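Local coordinates for protein digeranylgeranylglycerophospholipid reductase (Sulfolobus acidocaldarius, PDB 4OPD) that reduces the double bonds of the geranylgeranyl chains of archaeal phospholipids, with bound FAD, to give the saturated lipids of the membrane, at residues 360-365 and 405-410; 369-374 and 392-397; 86-91 and 365-370. All coordinates share one frame; numbering follows the deposited sequence.

Overall arrangement
The three contacts lie on one side of the chain, away from its centre. Interaction 3 starts far upstream, at 86-91, and ties strand 87-97 of the eight-stranded mixed sheet to the end of helix 360-368. Its second segment overlaps interaction 1 at Tyr365 and shares Lys369 and Lys370 with interaction 2. Interaction 1 joins the same helix to the loop before helix 410-425. Interaction 2 falls between the two segments of interaction 1 in sequence and sets loop 369-374 against helix 388-397. The centres are about 10 to 13 Å apart. Interactions 1 and 2 both touch one geranylgeranyl chain. Together the contacts join the C-terminal helices to the sheet beside bound isoprenoid.

Interaction 1: 360-365 and 405-410; sequences NDDINY and SLLFKL. With GRG (geranylgeranyl diphosphate), chain F.
Asp362, on helix 360-368, meets Ser405, which forms an ST turn in the loop leading to helix 410-425. Ser405 OG donates to Asp362 OD1 at 2.8 Å. It approaches that oxygen from above the carboxylate plane, 66° out of it. The same OG accepts from Leu407 N at 3.0 Å, closing the ST turn. OG lies anti to the backbone N of Ser405 (chi1 170°), beside the carbonyl carbon, where it can reach both partners. The hydroxyl therefore acts as donor across the contact and as acceptor within its own turn. A water donates to Asp362 OD2 at 2.6 Å and accepts from Leu406 N at 3.0 Å, so it bridges helix and loop. Arg403 adds a salt bridge to OD1. These bonds engage both oxygens of the buried carboxylate, and the arginine would be expected to help it stay ionised.

The apolar part is carried by Leu407. Its CG lies 4.0 Å from Asp362 CB. Its CD1 comes to 3.7 Å from the backbone O of Asp362, and also reaches the Tyr365 ring obliquely, 4.3 Å from CD2 of that ring.

Helix 360-368 and helix 410-425 both border the bound geranylgeranyl chain. Ile363, its CB directed away from the loop, meets ligand C19 with its CA. From the other helix, Leu410 CD2 packs 3.7 Å from the ligand methyl C14.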
# COMPACT_ATOMS: atom_id res chain seq x y z
N ASN A 360 1.68 -17.35 -18.46
CA ASN A 360 0.67 -16.69 -19.27
C ASN A 360 -0.34 -17.70 -19.79
O ASN A 360 -1.54 -17.41 -19.83
CB ASN A 360 1.31 -15.94 -20.44
CG ASN A 360 1.82 -14.57 -20.02
OD1 ASN A 360 1.58 -14.12 -18.90
ND2 ASN A 360 2.53 -13.90 -20.92
N ASP A 361 0.14 -18.87 -20.17
CA ASP A 361 -0.76 -19.93 -20.64
C ASP A 361 -1.74 -20.30 -19.53
O ASP A 361 -2.93 -20.51 -19.80
CB ASP A 361 0.03 -21.17 -21.08
CG ASP A 361 0.73 -20.96 -22.41
OD1 ASP A 361 0.36 -20.01 -23.15
OD2 ASP A 361 1.64 -21.76 -22.72
N ASP A 362 -1.25 -20.38 -18.29
CA ASP A 362 -2.13 -20.64 -17.15
C ASP A 362 -3.22 -19.57 -17.02
O ASP A 362 -4.40 -19.87 -16.86
CB ASP A 362 -1.36 -20.70 -15.83
CG ASP A 362 -0.40 -21.86 -15.75
OD1 ASP A 362 -0.65 -22.91 -16.38
OD2 ASP A 362 0.60 -21.72 -15.02
N ILE A 363 -2.80 -18.31 -17.05
CA ILE A 363 -3.74 -17.23 -16.83
C ILE A 363 -4.72 -17.08 -18.01
O ILE A 363 -5.93 -16.90 -17.80
CB ILE A 363 -3.00 -15.92 -16.55
CG1 ILE A 363 -2.18 -16.05 -15.25
CG2 ILE A 363 -3.98 -14.76 -16.47
CD1 ILE A 363 -1.11 -14.96 -15.07
N ASN A 364 -4.22 -17.17 -19.24
CA ASN A 364 -5.10 -17.18 -20.42
C ASN A 364 -6.17 -18.27 -20.35
O ASN A 364 -7.34 -18.05 -20.66
CB ASN A 364 -4.28 -17.38 -21.70
CG ASN A 364 -3.52 -16.15 -22.08
OD1 ASN A 364 -3.93 -15.04 -21.77
ND2 ASN A 364 -2.40 -16.33 -22.79
N TYR A 365 -5.74 -19.47 -19.96
CA TYR A 365 -6.65 -20.62 -19.90
C TYR A 365 -7.68 -20.44 -18.79
O TYR A 365 -8.88 -20.65 -19.01
CB TYR A 365 -5.85 -21.90 -19.69
CG TYR A 365 -6.66 -23.17 -19.62
CD1 TYR A 365 -7.04 -23.85 -20.77
CD2 TYR A 365 -7.04 -23.71 -18.39
CE1 TYR A 365 -7.78 -25.01 -20.71
CE2 TYR A 365 -7.78 -24.88 -18.32
CZ TYR A 365 -8.15 -25.53 -19.49
OH TYR A 365 -8.88 -26.69 -19.46
N SER A 405 0.44 -27.97 -14.62
CA SER A 405 0.14 -26.58 -14.32
C SER A 405 0.04 -26.34 -12.82
O SER A 405 -0.47 -27.17 -12.08
CB SER A 405 -1.16 -26.16 -15.01
OG SER A 405 -1.58 -24.88 -14.55
N LEU A 406 0.54 -25.19 -12.38
CA LEU A 406 0.40 -24.79 -10.98
C LEU A 406 -1.04 -24.43 -10.64
O LEU A 406 -1.39 -24.33 -9.47
CB LEU A 406 1.32 -23.60 -10.67
CG LEU A 406 2.78 -23.98 -10.37
CD1 LEU A 406 3.62 -22.75 -10.09
CD2 LEU A 406 2.85 -24.93 -9.18
N LEU A 407 -1.90 -24.26 -11.65
CA LEU A 407 -3.31 -24.02 -11.39
C LEU A 407 -3.93 -25.09 -10.49
O LEU A 407 -4.86 -24.81 -9.73
CB LEU A 407 -4.11 -23.95 -12.68
CG LEU A 407 -3.91 -22.74 -13.58
CD1 LEU A 407 -4.68 -22.95 -14.88
CD2 LEU A 407 -4.37 -21.48 -12.85
N PHE A 408 -3.42 -26.31 -10.59
CA PHE A 408 -3.98 -27.41 -9.81
C PHE A 408 -3.64 -27.32 -8.32
O PHE A 408 -4.11 -28.13 -7.52
CB PHE A 408 -3.52 -28.77 -10.37
CG PHE A 408 -4.12 -29.10 -11.71
CD1 PHE A 408 -5.41 -29.58 -11.81
CD2 PHE A 408 -3.40 -28.89 -12.87
CE1 PHE A 408 -5.97 -29.86 -13.05
CE2 PHE A 408 -3.94 -29.16 -14.11
CZ PHE A 408 -5.23 -29.66 -14.20
N LYS A 409 -2.83 -26.33 -7.95
CA LYS A 409 -2.49 -26.15 -6.54
C LYS A 409 -3.45 -25.21 -5.83
O LYS A 409 -3.23 -24.87 -4.67
CB LYS A 409 -1.04 -25.66 -6.41
CG LYS A 409 -0.06 -26.83 -6.52
CD LYS A 409 1.37 -26.42 -6.28
CE LYS A 409 2.29 -27.63 -6.34
NZ LYS A 409 2.28 -28.39 -5.06
N LEU A 410 -4.52 -24.80 -6.52
CA LEU A 410 -5.40 -23.77 -5.98
C LEU A 410 -6.03 -24.21 -4.66
O LEU A 410 -6.22 -23.39 -3.75
CB LEU A 410 -6.49 -23.43 -6.99
CG LEU A 410 -7.38 -22.23 -6.64
CD1 LEU A 410 -6.58 -20.93 -6.61
CD2 LEU A 410 -8.53 -22.13 -7.63
C20 GRG F . -7.76 -15.64 -12.77
C19 GRG F . -5.82 -17.27 -13.46
C18 GRG F . -6.97 -16.91 -12.54
C17 GRG F . -7.30 -17.72 -11.52
C16 GRG F . -8.46 -17.38 -10.60
C14 GRG F . -9.71 -18.60 -7.47
C13 GRG F . -9.03 -17.43 -8.13
C15 GRG F . -7.99 -17.68 -9.21
C12 GRG F . -9.29 -16.16 -7.75
C11 GRG F . -10.26 -15.84 -6.63
C9 GRG F . -9.44 -15.76 -5.35
C8 GRG F . -9.18 -14.31 -4.96
C10 GRG F . -8.65 -14.04 -3.57
C7 GRG F . -9.41 -13.29 -5.82
C6 GRG F . -9.24 -11.82 -5.49
C5 GRG F . -7.84 -11.27 -5.49
C3 GRG F . -7.96 -9.76 -5.38
C4 GRG F . -8.50 -8.98 -6.55
C2 GRG F . -7.59 -9.10 -4.26
C1 GRG F . -7.69 -7.59 -4.20
O1 GRG F . -7.90 -7.13 -2.89
O HOH W 1 2.18 -23.63 -14.29

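Interaction 2: 369-374 and 392-397; sequences KKIIKE and DKAMRV. With GRG (geranylgeranyl diphosphate), chain F.
Ile371 and Ala394 pack unusually closely, and no hydrogen bond crosses between their segments. The two CA atoms are 4.7 Å apart. Ile371 CG1 lies only 3.5 Å from Ala394 CB, tighter than a usual van der Waals contact. The small methyl of Ala394 lets the loop come this near to helix 388-397. The backbone joins in as well: Ala394 CA makes a CA-H...O contact with Ile371 O at 3.4 Å, with an angle of 125° at the hydrogen.

The branches of Ile371 meet different partners. CG1 is anti to the backbone N (chi1 -165°) and runs along Ala394. CG2 faces the ligand instead, meeting C16 of the bound geranylgeranyl chain at 3.6 Å.

Val397 lies one turn further along the helix and forms the second half of the contact. Its CG1 methyl touches three groups of the loop. Val397 CG1 is 3.3 Å from the carbonyl O of Lys369, and it also meets Lys369 CB and Ile371 CA. Lys369 brings only the start of its side chain here, because the end leads away. Ile372 has its CB directed away from helix 388-397, and its CG2 meets C14 of the same ligand at 3.5 Å. Ile372 CG1 also packs on Trp88. Ala394 also packs against Leu410 of helix 410-425.

The turn at Lys370, between Lys369 and Ile371, sets the path of the loop. Lys370 has a positive phi of 59°. Two bonds run back into the last turn of helix 360-368, Lys370 N to Met367 O and, probably, Ile371 N to Gly366 O. This is a Schellman motif, a common way for a helix to end, here followed by an apolar loop that helps line an isoprenoid-binding site.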
# COMPACT_ATOMS: atom_id res chain seq x y z
N LYS A 369 -11.63 -20.07 -19.63
CA LYS A 369 -12.51 -21.14 -19.15
C LYS A 369 -13.41 -20.70 -17.99
O LYS A 369 -14.17 -21.51 -17.47
CB LYS A 369 -11.70 -22.37 -18.72
CG LYS A 369 -10.93 -23.05 -19.83
CD LYS A 369 -11.85 -23.73 -20.84
CE LYS A 369 -11.05 -24.37 -21.97
NZ LYS A 369 -11.87 -25.22 -22.88
N LYS A 370 -13.31 -19.43 -17.59
CA LYS A 370 -14.14 -18.87 -16.51
C LYS A 370 -13.94 -19.62 -15.20
O LYS A 370 -14.90 -19.98 -14.52
CB LYS A 370 -15.62 -18.89 -16.90
CG LYS A 370 -15.98 -17.85 -17.96
CD LYS A 370 -15.66 -16.43 -17.49
CE LYS A 370 -16.38 -16.09 -16.19
NZ LYS A 370 -16.28 -14.65 -15.86
N ILE A 371 -12.68 -19.84 -14.85
CA ILE A 371 -12.29 -20.55 -13.64
C ILE A 371 -12.98 -19.96 -12.40
O ILE A 371 -13.27 -20.69 -11.44
CB ILE A 371 -10.75 -20.52 -13.51
CG1 ILE A 371 -10.26 -21.54 -12.49
CG2 ILE A 371 -10.24 -19.10 -13.23
CD1 ILE A 371 -8.75 -21.56 -12.41
N ILE A 372 -13.25 -18.65 -12.43
CA ILE A 372 -14.10 -17.98 -11.46
C ILE A 372 -15.02 -17.02 -12.19
O ILE A 372 -14.74 -16.63 -13.32
CB ILE A 372 -13.29 -17.17 -10.40
CG1 ILE A 372 -12.38 -16.15 -11.08
CG2 ILE A 372 -12.48 -18.10 -9.53
CD1 ILE A 372 -11.79 -15.11 -10.13
N LYS A 373 -16.12 -16.65 -11.55
CA LYS A 373 -16.96 -15.60 -12.11
C LYS A 373 -16.28 -14.26 -11.87
O LYS A 373 -15.54 -14.10 -10.90
CB LYS A 373 -18.35 -15.63 -11.50
CG LYS A 373 -19.09 -16.93 -11.69
CD LYS A 373 -20.45 -16.88 -11.03
CE LYS A 373 -21.21 -18.17 -11.22
NZ LYS A 373 -22.53 -18.13 -10.52
N GLU A 374 -16.53 -13.28 -12.74
CA GLU A 374 -15.98 -11.95 -12.53
C GLU A 374 -16.59 -11.36 -11.26
O GLU A 374 -15.99 -10.48 -10.63
CB GLU A 374 -16.21 -11.04 -13.75
CG GLU A 374 -17.66 -10.79 -14.13
CD GLU A 374 -17.81 -9.92 -15.38
OE1 GLU A 374 -18.94 -9.45 -15.65
OE2 GLU A 374 -16.80 -9.69 -16.09
N ASP A 392 -13.42 -25.23 -5.29
CA ASP A 392 -13.89 -26.51 -5.83
C ASP A 392 -14.36 -26.39 -7.27
O ASP A 392 -13.98 -27.20 -8.12
CB ASP A 392 -15.02 -27.08 -4.97
CG ASP A 392 -14.52 -27.74 -3.70
OD1 ASP A 392 -13.30 -28.03 -3.61
OD2 ASP A 392 -15.34 -27.97 -2.80
N LYS A 393 -15.19 -25.39 -7.54
CA LYS A 393 -15.66 -25.13 -8.89
C LYS A 393 -14.51 -24.87 -9.85
O LYS A 393 -14.49 -25.39 -10.96
CB LYS A 393 -16.63 -23.95 -8.91
CG LYS A 393 -17.10 -23.56 -10.32
CD LYS A 393 -17.80 -24.73 -11.01
CE LYS A 393 -18.16 -24.38 -12.45
NZ LYS A 393 -18.96 -23.12 -12.56
N ALA A 394 -13.55 -24.04 -9.42
CA ALA A 394 -12.37 -23.75 -10.22
C ALA A 394 -11.60 -25.02 -10.59
O ALA A 394 -11.14 -25.19 -11.72
CB ALA A 394 -11.46 -22.79 -9.46
N MET A 395 -11.45 -25.92 -9.62
CA MET A 395 -10.77 -27.18 -9.88
C MET A 395 -11.53 -28.03 -10.90
O MET A 395 -10.93 -28.69 -11.75
CB MET A 395 -10.56 -27.95 -8.58
CG MET A 395 -9.67 -27.21 -7.58
SD MET A 395 -7.97 -27.02 -8.17
CE MET A 395 -8.03 -25.49 -9.11
N ARG A 396 -12.85 -28.00 -10.83
CA ARG A 396 -13.63 -28.77 -11.79
C ARG A 396 -13.49 -28.14 -13.18
O ARG A 396 -13.35 -28.84 -14.18
CB ARG A 396 -15.10 -28.85 -11.36
CG ARG A 396 -16.01 -29.47 -12.40
CD ARG A 396 -17.38 -29.76 -11.84
NE ARG A 396 -17.43 -31.04 -11.13
CZ ARG A 396 -18.53 -31.50 -10.54
NH1 ARG A 396 -19.65 -30.79 -10.59
NH2 ARG A 396 -18.51 -32.68 -9.91
N VAL A 397 -13.51 -26.81 -13.23
CA VAL A 397 -13.37 -26.09 -14.48
C VAL A 397 -12.06 -26.41 -15.22
O VAL A 397 -12.05 -26.54 -16.44
CB VAL A 397 -13.47 -24.56 -14.25
CG1 VAL A 397 -12.99 -23.80 -15.46
CG2 VAL A 397 -14.89 -24.17 -13.90
C20 GRG F . -7.76 -15.64 -12.77
C19 GRG F . -5.82 -17.27 -13.46
C18 GRG F . -6.97 -16.91 -12.54
C17 GRG F . -7.30 -17.72 -11.52
C16 GRG F . -8.46 -17.38 -10.60
C14 GRG F . -9.71 -18.60 -7.47
C13 GRG F . -9.03 -17.43 -8.13
C15 GRG F . -7.99 -17.68 -9.21
C12 GRG F . -9.29 -16.16 -7.75
C11 GRG F . -10.26 -15.84 -6.63
C9 GRG F . -9.44 -15.76 -5.35
C8 GRG F . -9.18 -14.31 -4.96
C10 GRG F . -8.65 -14.04 -3.57
C7 GRG F . -9.41 -13.29 -5.82
C6 GRG F . -9.24 -11.82 -5.49
C5 GRG F . -7.84 -11.27 -5.49
C3 GRG F . -7.96 -9.76 -5.38
C4 GRG F . -8.50 -8.98 -6.55
C2 GRG F . -7.59 -9.10 -4.26
C1 GRG F . -7.69 -7.59 -4.20
O1 GRG F . -7.90 -7.13 -2.89

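Interaction 3: 86-91 and 365-370; sequences TVWTVN and YGMKKK. With GRG (geranylgeranyl diphosphate), chain D.
Met367 crosses the indole of Trp88 obliquely, over one face. Its CB touches Thr86 CG2 at 3.8 Å. CG stands over the same indole face, above Trp88 CH2, 3.9 Å away. SD makes a Met-aromatic contact, 4.8 Å from the centroid of the six-membered ring. The bend at chi3 (64°) then carries CE over the indole face. CE sits 4.0 Å from the centroid of the five-membered ring, 19° off the normal, which is a CH-pi contact. It also lies 3.6 Å from the backbone O of Thr86. The helix backbone is close too, with Met367 CA 3.6 Å from Trp88 CZ2.

Lys370 slides past the indole in the opposite direction. Its NZ comes to 3.4 Å from Trp88 NE1, but both are donors and no hydrogen bond forms. With an alanine here instead of Trp88, SD and CE of Met367 would probably lose the surface they rest on, and a gap would open between strand and helix. Trp88 also packs on Leu377 and touches a bound geranylgeranyl diphosphate. The motif is a Met-aromatic contact that joins strand 87-97 to the end of helix 360-368 beside the isoprenoid site.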
# COMPACT_ATOMS: atom_id res chain seq x y z
N THR A 86 -9.57 -12.31 -23.13
CA THR A 86 -10.55 -12.36 -22.06
C THR A 86 -10.46 -11.14 -21.17
O THR A 86 -9.41 -10.88 -20.59
CB THR A 86 -10.39 -13.61 -21.20
OG1 THR A 86 -10.47 -14.77 -22.04
CG2 THR A 86 -11.49 -13.67 -20.17
N VAL A 87 -11.56 -10.42 -21.03
CA VAL A 87 -11.60 -9.24 -20.16
C VAL A 87 -12.65 -9.40 -19.08
O VAL A 87 -13.81 -9.66 -19.39
CB VAL A 87 -11.90 -7.96 -20.95
CG1 VAL A 87 -12.03 -6.76 -20.01
CG2 VAL A 87 -10.82 -7.73 -21.99
N TRP A 88 -12.25 -9.26 -17.82
CA TRP A 88 -13.19 -9.31 -16.72
C TRP A 88 -13.46 -7.91 -16.20
O TRP A 88 -12.54 -7.12 -16.03
CB TRP A 88 -12.65 -10.18 -15.59
CG TRP A 88 -12.73 -11.65 -15.87
CD1 TRP A 88 -13.40 -12.26 -16.90
CD2 TRP A 88 -12.10 -12.69 -15.12
NE1 TRP A 88 -13.23 -13.63 -16.82
CE2 TRP A 88 -12.43 -13.91 -15.74
CE3 TRP A 88 -11.29 -12.70 -13.98
CZ2 TRP A 88 -11.98 -15.13 -15.25
CZ3 TRP A 88 -10.84 -13.91 -13.50
CH2 TRP A 88 -11.19 -15.11 -14.14
N THR A 89 -14.73 -7.60 -15.97
CA THR A 89 -15.11 -6.28 -15.48
C THR A 89 -15.54 -6.35 -14.01
O THR A 89 -16.30 -7.24 -13.62
CB THR A 89 -16.24 -5.67 -16.32
OG1 THR A 89 -15.82 -5.56 -17.69
CG2 THR A 89 -16.60 -4.28 -15.80
N VAL A 90 -15.03 -5.44 -13.20
CA VAL A 90 -15.51 -5.30 -11.83
C VAL A 90 -15.96 -3.86 -11.63
O VAL A 90 -15.20 -2.93 -11.84
CB VAL A 90 -14.44 -5.69 -10.77
CG1 VAL A 90 -14.17 -7.19 -10.80
CG2 VAL A 90 -13.14 -4.93 -10.98
N ASN A 91 -17.23 -3.69 -11.27
CA ASN A 91 -17.77 -2.36 -11.08
C ASN A 91 -17.58 -1.89 -9.64
O ASN A 91 -17.64 -2.70 -8.71
CB ASN A 91 -19.26 -2.32 -11.47
CG ASN A 91 -19.50 -2.76 -12.90
OD1 ASN A 91 -20.41 -3.54 -13.18
ND2 ASN A 91 -18.67 -2.27 -13.82
N TYR A 365 -5.74 -19.47 -19.96
CA TYR A 365 -6.65 -20.62 -19.90
C TYR A 365 -7.68 -20.44 -18.79
O TYR A 365 -8.88 -20.65 -19.01
CB TYR A 365 -5.85 -21.90 -19.69
CG TYR A 365 -6.66 -23.17 -19.62
CD1 TYR A 365 -7.04 -23.85 -20.77
CD2 TYR A 365 -7.04 -23.71 -18.39
CE1 TYR A 365 -7.78 -25.01 -20.71
CE2 TYR A 365 -7.78 -24.88 -18.32
CZ TYR A 365 -8.15 -25.53 -19.49
OH TYR A 365 -8.88 -26.69 -19.46
N GLY A 366 -7.21 -20.06 -17.61
CA GLY A 366 -8.10 -19.90 -16.46
C GLY A 366 -9.15 -18.84 -16.72
O GLY A 366 -10.33 -19.04 -16.45
N MET A 367 -8.73 -17.71 -17.26
CA MET A 367 -9.68 -16.64 -17.55
C MET A 367 -10.66 -17.05 -18.65
O MET A 367 -11.86 -16.83 -18.52
CB MET A 367 -8.93 -15.35 -17.91
CG MET A 367 -8.23 -14.75 -16.72
SD MET A 367 -7.53 -13.11 -16.96
CE MET A 367 -9.00 -12.12 -17.25
N LYS A 368 -10.16 -17.67 -19.72
CA LYS A 368 -11.05 -18.04 -20.84
C LYS A 368 -12.06 -19.10 -20.44
O LYS A 368 -13.23 -19.03 -20.85
CB LYS A 368 -10.23 -18.53 -22.03
CG LYS A 368 -11.07 -19.11 -23.16
CD LYS A 368 -10.27 -19.19 -24.45
CE LYS A 368 -10.12 -17.81 -25.09
NZ LYS A 368 -9.17 -17.86 -26.24
N LYS A 369 -11.63 -20.07 -19.63
CA LYS A 369 -12.51 -21.14 -19.15
C LYS A 369 -13.41 -20.70 -17.99
O LYS A 369 -14.17 -21.51 -17.47
CB LYS A 369 -11.70 -22.37 -18.72
CG LYS A 369 -10.93 -23.05 -19.83
CD LYS A 369 -11.85 -23.73 -20.84
CE LYS A 369 -11.05 -24.37 -21.97
NZ LYS A 369 -11.87 -25.22 -22.88
N LYS A 370 -13.31 -19.43 -17.59
CA LYS A 370 -14.14 -18.87 -16.51
C LYS A 370 -13.94 -19.62 -15.20
O LYS A 370 -14.90 -19.98 -14.52
CB LYS A 370 -15.62 -18.89 -16.90
CG LYS A 370 -15.98 -17.85 -17.96
CD LYS A 370 -15.66 -16.43 -17.49
CE LYS A 370 -16.38 -16.09 -16.19
NZ LYS A 370 -16.28 -14.65 -15.86
C20 GRG D . -1.22 0.62 -10.09
C19 GRG D . 0.44 -0.22 -8.25
C18 GRG D . -0.97 0.12 -8.68
C17 GRG D . -2.00 -0.02 -7.82
C16 GRG D . -3.41 0.31 -8.26
C14 GRG D . -6.10 -1.16 -8.63
C13 GRG D . -5.78 -0.04 -7.66
C15 GRG D . -4.37 0.10 -7.11
C12 GRG D . -6.72 0.85 -7.28
C11 GRG D . -8.15 0.83 -7.78
C9 GRG D . -8.96 1.69 -6.84
C8 GRG D . -10.31 2.00 -7.43
C10 GRG D . -10.51 3.19 -8.34
C7 GRG D . -11.36 1.21 -7.13
C6 GRG D . -12.71 1.52 -7.73
C5 GRG D . -13.12 0.36 -8.60
C3 GRG D . -13.77 -0.71 -7.75
C4 GRG D . -14.02 -2.08 -8.34
C2 GRG D . -14.12 -0.44 -6.47
C1 GRG D . -14.77 -1.51 -5.61
O1 GRG D . -15.08 -0.96 -4.35
PA GRG D . -16.50 -1.29 -3.73
O1A GRG D . -16.36 -2.36 -2.67
O3A GRG D . -17.44 -1.82 -4.90
O2A GRG D . -17.08 -0.03 -3.13
PB GRG D . -19.02 -1.69 -4.94
O1B GRG D . -19.56 -2.49 -6.11
O2B GRG D . -19.61 -2.22 -3.65
O3B GRG D . -19.38 -0.22 -5.10